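Local atomic coordinates of ABC transporter periplasmic substrate-binding protein (PDB entry 5MY5), a protein that probably captures tungstate in the periplasm with high selectivity and hands it to an ABC transporter for uptake into the cell. Residues A[38-46]-A[258-269]. The protein carries 2 engineered substitutions. Sequence-based numbering, arbitrary orientation.
Sequences NTGLLDDLA and IGDFKLMGKALF
The side chain of L41 spans two neighbouring rings, F261 and F269, and illustrates how one branched residue can serve two aromatic neighbours at once. L41 CB already lies 3.8 Å from F269 CE2, and CG stays near the same ring atom. At the fork the methyls part company. L41 CD1 sits over one face of F261, 4.0 Å from the centroid of that ring, while CD2 makes the matching CH-pi contact over a face of F269; the rings themselves lie side by side, F261 CD2 at the edge of F269. L41 CG stands anti to its backbone N (chi1 179°), which carries the fork out to both rings. In this two-lobed fold of the periplasmic-binding-protein superfamily, the contact joins the start of helix 41-53 to the C-terminal part of the chain, where helix 252-260 gives way to a hairpin with a type I' turn from L263 to K266; M103 of strand 100-112 also touches L41 and F269. Where helix 34-39 breaks at G40, whose phi is positive, T39 OG1 accepts from L41 N in an ST turn at 3.1 Å and 168°, and also bonds to T36 O. T39 OG1 meets the edge of F269 in the ring plane, 3.7 Å from F269 CZ, and T39 CG2 packs against L268 CD2. F261 in turn directs its edge to the chain, F261 CZ lying 3.4 Å from T39 O, and to the carboxylate of D44, whose plane is turned 79° from the ring.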
ATOM      1  N   ASN A  38       5.930  -8.121  -0.463  1.00 20.32           N
ATOM      2  CA  ASN A  38       5.711  -8.580   0.915  1.00 21.54           C
ATOM      3  C   ASN A  38       4.362  -9.173   1.231  1.00 24.12           C
ATOM      4  O   ASN A  38       4.334 -10.045   2.120  1.00 24.15           O
ATOM      5  CB  ASN A  38       6.021  -7.500   1.926  1.00 25.20           C
ATOM      6  CG  ASN A  38       7.497  -7.154   1.952  1.00 26.62           C
ATOM      7  OD1 ASN A  38       8.322  -7.912   1.491  1.00 30.46           O
ATOM      8  ND2 ASN A  38       7.802  -5.993   2.495  1.00 31.78           N
ATOM      9  N   THR A  39       3.275  -8.762   0.565  1.00 21.06           N
ATOM     10  CA  THR A  39       1.933  -9.284   0.860  1.00 22.11           C
ATOM     11  C   THR A  39       1.825 -10.736   0.419  1.00 21.89           C
ATOM     12  O   THR A  39       0.912 -11.425   0.853  1.00 22.75           O
ATOM     13  CB  THR A  39       0.785  -8.536   0.111  1.00 22.74           C
ATOM     14  OG1 THR A  39       0.902  -8.683  -1.323  1.00 20.69           O
ATOM     15  CG2 THR A  39       0.773  -7.017   0.470  1.00 21.97           C
ATOM     16  N   GLY A  40       2.629 -11.110  -0.565  1.00 19.82           N
ATOM     17  CA  GLY A  40       2.559 -12.428  -1.198  1.00 21.13           C
ATOM     18  C   GLY A  40       1.451 -12.624  -2.221  1.00 21.80           C
ATOM     19  O   GLY A  40       1.307 -13.738  -2.763  1.00 20.54           O
ATOM     20  N   LEU A  41       0.680 -11.573  -2.520  1.00 18.87           N
ATOM     21  CA  LEU A  41      -0.412 -11.656  -3.503  1.00 18.54           C
ATOM     22  C   LEU A  41       0.087 -12.212  -4.852  1.00 18.41           C
ATOM     23  O   LEU A  41      -0.627 -13.041  -5.421  1.00 18.84           O
ATOM     24  CB  LEU A  41      -1.077 -10.302  -3.694  1.00 18.14           C
ATOM     25  CG  LEU A  41      -2.226 -10.290  -4.737  1.00 18.70           C
ATOM     26  CD1 LEU A  41      -3.392 -11.079  -4.291  1.00 18.32           C
ATOM     27  CD2 LEU A  41      -2.613  -8.831  -5.079  1.00 18.59           C
ATOM     28  N   LEU A  42       1.168 -11.720  -5.372  1.00 18.92           N
ATOM     29  CA  LEU A  42       1.661 -12.136  -6.691  1.00 17.15           C
ATOM     30  C   LEU A  42       2.109 -13.587  -6.700  1.00 20.83           C
ATOM     31  O   LEU A  42       1.975 -14.262  -7.703  1.00 18.78           O
ATOM     32  CB  LEU A  42       2.827 -11.247  -7.177  1.00 18.68           C
ATOM     33  CG  LEU A  42       2.375  -9.812  -7.529  1.00 18.64           C
ATOM     34  CD1 LEU A  42       3.588  -8.974  -7.814  1.00 17.99           C
ATOM     35  CD2 LEU A  42       1.386  -9.764  -8.704  1.00 21.63           C
ATOM     36  N   ASP A  43       2.600 -14.095  -5.553  1.00 18.80           N
ATOM     37  CA  ASP A  43       2.935 -15.530  -5.477  1.00 20.02           C
ATOM     38  C   ASP A  43       1.708 -16.386  -5.639  1.00 22.67           C
ATOM     39  O   ASP A  43       1.856 -17.518  -6.116  1.00 26.75           O
ATOM     40  CB  ASP A  43       3.601 -15.851  -4.148  1.00 24.95           C
ATOM     41  CG  ASP A  43       4.902 -15.150  -3.980  1.00 25.57           C
ATOM     42  OD1 ASP A  43       5.746 -15.206  -4.850  1.00 30.80           O
ATOM     43  OD2 ASP A  43       5.145 -14.522  -2.925  1.00 35.62           O
ATOM     44  N   ASP A  44       0.558 -15.931  -5.200  1.00 21.28           N
ATOM     45  CA  ASP A  44      -0.715 -16.615  -5.465  1.00 24.12           C
ATOM     46  C   ASP A  44      -1.244 -16.411  -6.842  1.00 24.23           C
ATOM     47  O   ASP A  44      -1.748 -17.344  -7.482  1.00 25.17           O
ATOM     48  CB  ASP A  44      -1.778 -16.113  -4.469  1.00 29.90           C
ATOM     49  CG  ASP A  44      -2.128 -17.103  -3.426  1.00 39.57           C
ATOM     50  OD1 ASP A  44      -1.186 -17.620  -2.760  1.00 45.17           O
ATOM     51  OD2 ASP A  44      -3.355 -17.315  -3.278  1.00 40.80           O
ATOM     52  N   LEU A  45      -1.194 -15.161  -7.348  1.00 19.99           N
ATOM     53  CA  LEU A  45      -1.797 -14.823  -8.632  1.00 20.84           C
ATOM     54  C   LEU A  45      -1.009 -15.344  -9.798  1.00 21.38           C
ATOM     55  O   LEU A  45      -1.615 -15.722 -10.835  1.00 21.05           O
ATOM     56  CB  LEU A  45      -1.958 -13.282  -8.771  1.00 19.79           C
ATOM     57  CG  LEU A  45      -3.003 -12.686  -7.881  1.00 22.37           C
ATOM     58  CD1 LEU A  45      -3.065 -11.171  -8.175  1.00 23.36           C
ATOM     59  CD2 LEU A  45      -4.432 -13.297  -7.984  1.00 25.15           C
ATOM     60  N   ALA A  46       0.302 -15.253  -9.716  1.00 19.94           N
ATOM     61  CA  ALA A  46       1.133 -15.532 -10.901  1.00 20.85           C
ATOM     62  C   ALA A  46       0.925 -16.977 -11.497  1.00 23.21           C
ATOM     63  O   ALA A  46       0.706 -17.120 -12.690  1.00 21.40           O
ATOM     64  CB  ALA A  46       2.581 -15.239 -10.667  1.00 24.49           C
ATOM     65  N   ILE A 258      -8.794 -11.843  -5.982  1.00 18.78           N
ATOM     66  CA  ILE A 258      -8.056 -10.822  -5.197  1.00 20.10           C
ATOM     67  C   ILE A 258      -8.834 -10.552  -3.900  1.00 20.84           C
ATOM     68  O   ILE A 258      -8.220 -10.518  -2.785  1.00 20.95           O
ATOM     69  CB  ILE A 258      -7.937  -9.586  -6.044  1.00 19.79           C
ATOM     70  CG1 ILE A 258      -6.927  -9.852  -7.186  1.00 18.84           C
ATOM     71  CG2 ILE A 258      -7.512  -8.356  -5.202  1.00 18.71           C
ATOM     72  CD1 ILE A 258      -6.915  -8.770  -8.197  1.00 20.51           C
ATOM     73  N   GLY A 259     -10.130 -10.411  -3.975  1.00 20.05           N
ATOM     74  CA  GLY A 259     -10.983 -10.143  -2.788  1.00 21.29           C
ATOM     75  C   GLY A 259     -10.966 -11.286  -1.778  1.00 23.23           C
ATOM     76  O   GLY A 259     -10.992 -11.089  -0.485  1.00 23.52           O
ATOM     77  N   ASP A 260     -10.848 -12.506  -2.290  1.00 21.95           N
ATOM     78  CA  ASP A 260     -10.688 -13.678  -1.404  1.00 22.52           C
ATOM     79  C   ASP A 260      -9.299 -14.004  -0.867  1.00 22.46           C
ATOM     80  O   ASP A 260      -9.151 -14.877  -0.024  1.00 23.01           O
ATOM     81  CB  ASP A 260     -11.222 -14.888  -2.181  1.00 25.09           C
ATOM     82  CG  ASP A 260     -12.729 -14.870  -2.306  1.00 28.42           C
ATOM     83  OD1 ASP A 260     -13.372 -14.093  -1.626  1.00 33.99           O
ATOM     84  OD2 ASP A 260     -13.249 -15.620  -3.153  1.00 31.65           O
ATOM     85  N   PHE A 261      -8.257 -13.271  -1.288  1.00 20.85           N
ATOM     86  CA  PHE A 261      -6.901 -13.488  -0.811  1.00 18.53           C
ATOM     87  C   PHE A 261      -6.841 -13.169   0.660  1.00 21.62           C
ATOM     88  O   PHE A 261      -7.466 -12.220   1.120  1.00 22.91           O
ATOM     89  CB  PHE A 261      -5.891 -12.570  -1.577  1.00 20.87           C
ATOM     90  CG  PHE A 261      -4.479 -12.681  -1.108  1.00 20.22           C
ATOM     91  CD1 PHE A 261      -3.712 -13.766  -1.450  1.00 21.32           C
ATOM     92  CD2 PHE A 261      -3.919 -11.730  -0.248  1.00 21.36           C
ATOM     93  CE1 PHE A 261      -2.410 -13.906  -1.031  1.00 22.87           C
ATOM     94  CE2 PHE A 261      -2.609 -11.906   0.150  1.00 21.60           C
ATOM     95  CZ  PHE A 261      -1.876 -12.957  -0.212  1.00 21.39           C
ATOM     96  N   LYS A 262      -6.176 -14.004   1.378  1.00 20.02           N
ATOM     97  CA  LYS A 262      -5.980 -13.860   2.850  1.00 20.71           C
ATOM     98  C   LYS A 262      -4.570 -13.828   3.226  1.00 20.02           C
ATOM     99  O   LYS A 262      -3.739 -14.584   2.725  1.00 20.98           O
ATOM    100  CB  LYS A 262      -6.532 -15.103   3.610  1.00 22.89           C
ATOM    101  CG  LYS A 262      -7.929 -15.499   3.229  1.00 24.68           C
ATOM    102  CD  LYS A 262      -8.907 -14.607   3.895  1.00 24.82           C
ATOM    103  CE  LYS A 262     -10.324 -14.953   3.397  1.00 27.03           C
ATOM    104  NZ  LYS A 262     -11.184 -13.890   3.784  1.00 24.52           N
ATOM    105  N   LEU A 263      -4.248 -12.981   4.195  1.00 18.75           N
ATOM    106  CA  LEU A 263      -3.003 -13.002   4.890  1.00 19.36           C
ATOM    107  C   LEU A 263      -3.233 -13.468   6.306  1.00 21.33           C
ATOM    108  O   LEU A 263      -4.058 -12.873   6.985  1.00 20.30           O
ATOM    109  CB  LEU A 263      -2.422 -11.537   4.888  1.00 20.46           C
ATOM    110  CG  LEU A 263      -1.093 -11.428   5.609  1.00 23.71           C
ATOM    111  CD1 LEU A 263       0.015 -12.200   4.914  1.00 28.14           C
ATOM    112  CD2 LEU A 263      -0.628  -9.965   5.881  1.00 24.39           C
ATOM    113  N   MET A 264      -2.627 -14.600   6.670  1.00 22.91           N
ATOM    114  CA  MET A 264      -2.876 -15.249   7.959  1.00 22.79           C
ATOM    115  C   MET A 264      -4.366 -15.298   8.252  1.00 19.68           C
ATOM    116  O   MET A 264      -4.851 -14.962   9.320  1.00 22.67           O
ATOM    117  CB  MET A 264      -2.117 -14.574   9.072  1.00 27.01           C
ATOM    118  CG  MET A 264      -0.655 -14.694   8.798  1.00 27.32           C
ATOM    119  SD  MET A 264       0.359 -13.813   9.968  1.00 32.52           S
ATOM    120  CE  MET A 264       1.899 -14.117   9.127  1.00 36.45           C
ATOM    121  N   GLY A 265      -5.151 -15.685   7.249  1.00 20.87           N
ATOM    122  CA  GLY A 265      -6.567 -15.837   7.416  1.00 19.63           C
ATOM    123  C   GLY A 265      -7.490 -14.648   7.355  1.00 19.64           C
ATOM    124  O   GLY A 265      -8.716 -14.725   7.490  1.00 20.98           O
ATOM    125  N   LYS A 266      -6.881 -13.477   7.095  1.00 17.92           N
ATOM    126  CA  LYS A 266      -7.597 -12.218   7.126  1.00 19.06           C
ATOM    127  C   LYS A 266      -7.559 -11.502   5.779  1.00 18.96           C
ATOM    128  O   LYS A 266      -6.567 -11.551   5.047  1.00 18.52           O
ATOM    129  CB  LYS A 266      -6.932 -11.369   8.213  1.00 21.65           C
ATOM    130  CG  LYS A 266      -7.294 -11.903   9.601  1.00 21.89           C
ATOM    131  CD  LYS A 266      -7.174 -10.972  10.748  1.00 25.04           C
ATOM    132  CE  LYS A 266      -7.551 -11.642  12.053  1.00 25.64           C
ATOM    133  NZ  LYS A 266      -7.602 -10.625  13.133  1.00 28.62           N
ATOM    134  N   ALA A 267      -8.590 -10.755   5.489  1.00 18.98           N
ATOM    135  CA  ALA A 267      -8.742 -10.034   4.206  1.00 20.58           C
ATOM    136  C   ALA A 267      -7.699  -8.882   4.133  1.00 20.77           C
ATOM    137  O   ALA A 267      -7.338  -8.299   5.191  1.00 21.15           O
ATOM    138  CB  ALA A 267     -10.120  -9.402   4.099  1.00 23.67           C
ATOM    139  N   LEU A 268      -7.209  -8.612   2.907  1.00 19.92           N
ATOM    140  CA  LEU A 268      -6.226  -7.547   2.728  1.00 19.98           C
ATOM    141  C   LEU A 268      -6.573  -6.620   1.597  1.00 20.85           C
ATOM    142  O   LEU A 268      -6.386  -5.374   1.727  1.00 20.44           O
ATOM    143  CB  LEU A 268      -4.861  -8.211   2.611  1.00 21.98           C
ATOM    144  CG  LEU A 268      -3.581  -7.429   2.703  1.00 26.21           C
ATOM    145  CD1 LEU A 268      -3.386  -6.995   4.145  1.00 27.26           C
ATOM    146  CD2 LEU A 268      -2.446  -8.297   2.294  1.00 25.46           C
ATOM    147  N   PHE A 269      -7.048  -7.134   0.469  1.00 19.97           N
ATOM    148  CA  PHE A 269      -7.365  -6.320  -0.711  1.00 21.29           C
ATOM    149  C   PHE A 269      -8.846  -6.259  -1.024  1.00 22.49           C
ATOM    150  O   PHE A 269      -9.485  -7.323  -0.964  1.00 23.57           O
ATOM    151  CB  PHE A 269      -6.648  -6.914  -1.899  1.00 18.73           C
ATOM    152  CG  PHE A 269      -5.154  -6.892  -1.822  1.00 19.55           C
ATOM    153  CD1 PHE A 269      -4.384  -5.725  -2.170  1.00 20.34           C
ATOM    154  CD2 PHE A 269      -4.459  -7.993  -1.388  1.00 21.86           C
ATOM    155  CE1 PHE A 269      -2.991  -5.757  -2.146  1.00 21.12           C
ATOM    156  CE2 PHE A 269      -3.112  -8.011  -1.396  1.00 22.34           C
ATOM    157  CZ  PHE A 269      -2.370  -6.908  -1.687  1.00 22.13           C
TER